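Local coordinates for protein methanogen homoaconitase small subunit (Methanocaldococcus jannaschii, PDB 2PKP) that forms, with its large subunit, a hydro-lyase that interconverts homocitrate and homoisocitrate through cis-homoaconitate, at residues I19-G22 / P23-R26. Residues are numbered along the deposited sequence; the frame is centred on the assembly and turned at random.
Sequences IIPG and PYLR
Pro21 and Tyr24 run alongside each other in the same direction, the pyrrolidine following the CD1-CE1 side of the phenol ring. Pro21 CB comes to 3.5 Å from Tyr24 CD1, and Pro21 CG sits at the ring edge, in its plane, 3.8 Å from CE1 of Tyr24. Pro23 lies differently: its CG stands off one face of the same ring, nearer the ring's border than its centre. With CG anti to its own carbonyl carbon and beside the backbone N (chi1 -57°), the tyrosine has its ring set back along the chain, next to the Pro21 pyrrolidine. The backbone here is a short 3-10 turn built on two i to i+3 bonds. Tyr24 N donates to Pro21 O at 3.1 Å, and Leu25 N donates to Gly22 O at 3.0 Å. Proline suits position 23, since its ring-closed nitrogen needs no acceptor in the first turn, and its restricted phi, here -56°, fits the 3-10 turn. The turn opens the loop between helices 16-19 and 30-34 and holds Tyr24 and Leu25, the first two residues of the YLRT motif; Arg26, critical for substrate specificity, comes directly after. Ile20, with CG1 anti to its backbone N (chi1 180°), sends its terminal methyl obliquely toward the tyrosine, CD1 lying 4.0 Å from Tyr24 CB. Its CG1 meets CD2 of Leu25 at 4.2 Å, a single arm of the isoleucine thus touching both neighbours. The tyrosine ring also stacks on His36, and an alanine in its place would probably leave the Pro21 ring and the imidazole without their shared aromatic partner. Leucine suits position 25 because its apolar end forks: while CD2 meets Ile20, CD1 lies against Gly22, whose CA, bare of any side chain, is 3.6 Å from Leu25 CD1. The leucine also touches Gln69 of helix 68-75.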
loop_
_atom_site.group_PDB
_atom_site.type_symbol
_atom_site.label_atom_id
_atom_site.label_comp_id
_atom_site.label_asym_id
_atom_site.label_seq_id
_atom_site.Cartn_x
_atom_site.Cartn_y
_atom_site.Cartn_z
ATOM N N ILE A 19 8.647 -15.293 -13.411
ATOM C CA ILE A 19 7.898 -14.583 -12.382
ATOM C C ILE A 19 7.177 -15.545 -11.439
ATOM O O ILE A 19 7.194 -15.366 -10.220
ATOM C CB ILE A 19 6.873 -13.614 -13.029
ATOM C CG1 ILE A 19 7.620 -12.521 -13.800
ATOM C CG2 ILE A 19 5.967 -13.003 -11.966
ATOM C CD1 ILE A 19 6.718 -11.626 -14.622
ATOM N N ILE A 20 6.540 -16.560 -12.008
ATOM C CA ILE A 20 5.819 -17.554 -11.219
ATOM C C ILE A 20 5.788 -18.869 -11.999
ATOM O O ILE A 20 4.892 -19.111 -12.803
ATOM C CB ILE A 20 4.371 -17.078 -10.895
ATOM C CG1 ILE A 20 3.636 -18.138 -10.068
ATOM C CG2 ILE A 20 3.613 -16.769 -12.173
ATOM C CD1 ILE A 20 4.193 -18.329 -8.675
ATOM N N PRO A 21 6.793 -19.729 -11.778
ATOM C CA PRO A 21 6.914 -21.029 -12.445
ATOM C C PRO A 21 5.601 -21.796 -12.572
ATOM O O PRO A 21 4.817 -21.873 -11.626
ATOM C CB PRO A 21 7.933 -21.752 -11.581
ATOM C CG PRO A 21 8.860 -20.632 -11.208
ATOM C CD PRO A 21 7.897 -19.531 -10.822
ATOM N N GLY A 22 5.378 -22.364 -13.755
ATOM C CA GLY A 22 4.165 -23.116 -14.027
ATOM C C GLY A 22 3.695 -24.102 -12.969
ATOM O O GLY A 22 2.501 -24.157 -12.678
ATOM N N PRO A 23 4.597 -24.894 -12.368
ATOM C CA PRO A 23 4.179 -25.860 -11.348
ATOM C C PRO A 23 3.407 -25.295 -10.159
ATOM O O PRO A 23 2.558 -25.983 -9.586
ATOM C CB PRO A 23 5.498 -26.515 -10.931
ATOM C CG PRO A 23 6.508 -25.439 -11.185
ATOM C CD PRO A 23 6.060 -24.907 -12.523
ATOM N N TYR A 24 3.689 -24.050 -9.787
ATOM C CA TYR A 24 3.005 -23.438 -8.653
ATOM C C TYR A 24 1.595 -22.978 -8.997
ATOM O O TYR A 24 0.803 -22.672 -8.109
ATOM C CB TYR A 24 3.804 -22.248 -8.127
ATOM C CG TYR A 24 5.218 -22.582 -7.719
ATOM C CD1 TYR A 24 6.304 -22.126 -8.463
ATOM C CD2 TYR A 24 5.474 -23.347 -6.580
ATOM C CE1 TYR A 24 7.611 -22.417 -8.086
ATOM C CE2 TYR A 24 6.780 -23.647 -6.193
ATOM C CZ TYR A 24 7.842 -23.177 -6.951
ATOM O OH TYR A 24 9.135 -23.457 -6.573
ATOM N N LEU A 25 1.283 -22.932 -10.286
ATOM C CA LEU A 25 -0.031 -22.491 -10.735
ATOM C C LEU A 25 -1.177 -23.353 -10.207
ATOM O O LEU A 25 -2.348 -23.046 -10.436
ATOM C CB LEU A 25 -0.069 -22.458 -12.266
ATOM C CG LEU A 25 0.994 -21.566 -12.914
ATOM C CD1 LEU A 25 0.873 -21.633 -14.426
ATOM C CD2 LEU A 25 0.829 -20.136 -12.430
ATOM N N ARG A 26 -0.842 -24.426 -9.498
ATOM C CA ARG A 26 -1.861 -25.312 -8.949
ATOM C C ARG A 26 -2.210 -24.920 -7.517
ATOM O O ARG A 26 -2.151 -25.745 -6.604
ATOM C CB ARG A 26 -1.378 -26.769 -8.993
ATOM C CG ARG A 26 -0.961 -27.236 -10.383
ATOM C CD ARG A 26 -0.665 -28.732 -10.431
ATOM N NE ARG A 26 -1.868 -29.542 -10.246
ATOM C CZ ARG A 26 -1.917 -30.863 -10.403
ATOM N NH1 ARG A 26 -0.827 -31.535 -10.751
ATOM N NH2 ARG A 26 -3.058 -31.514 -10.217
#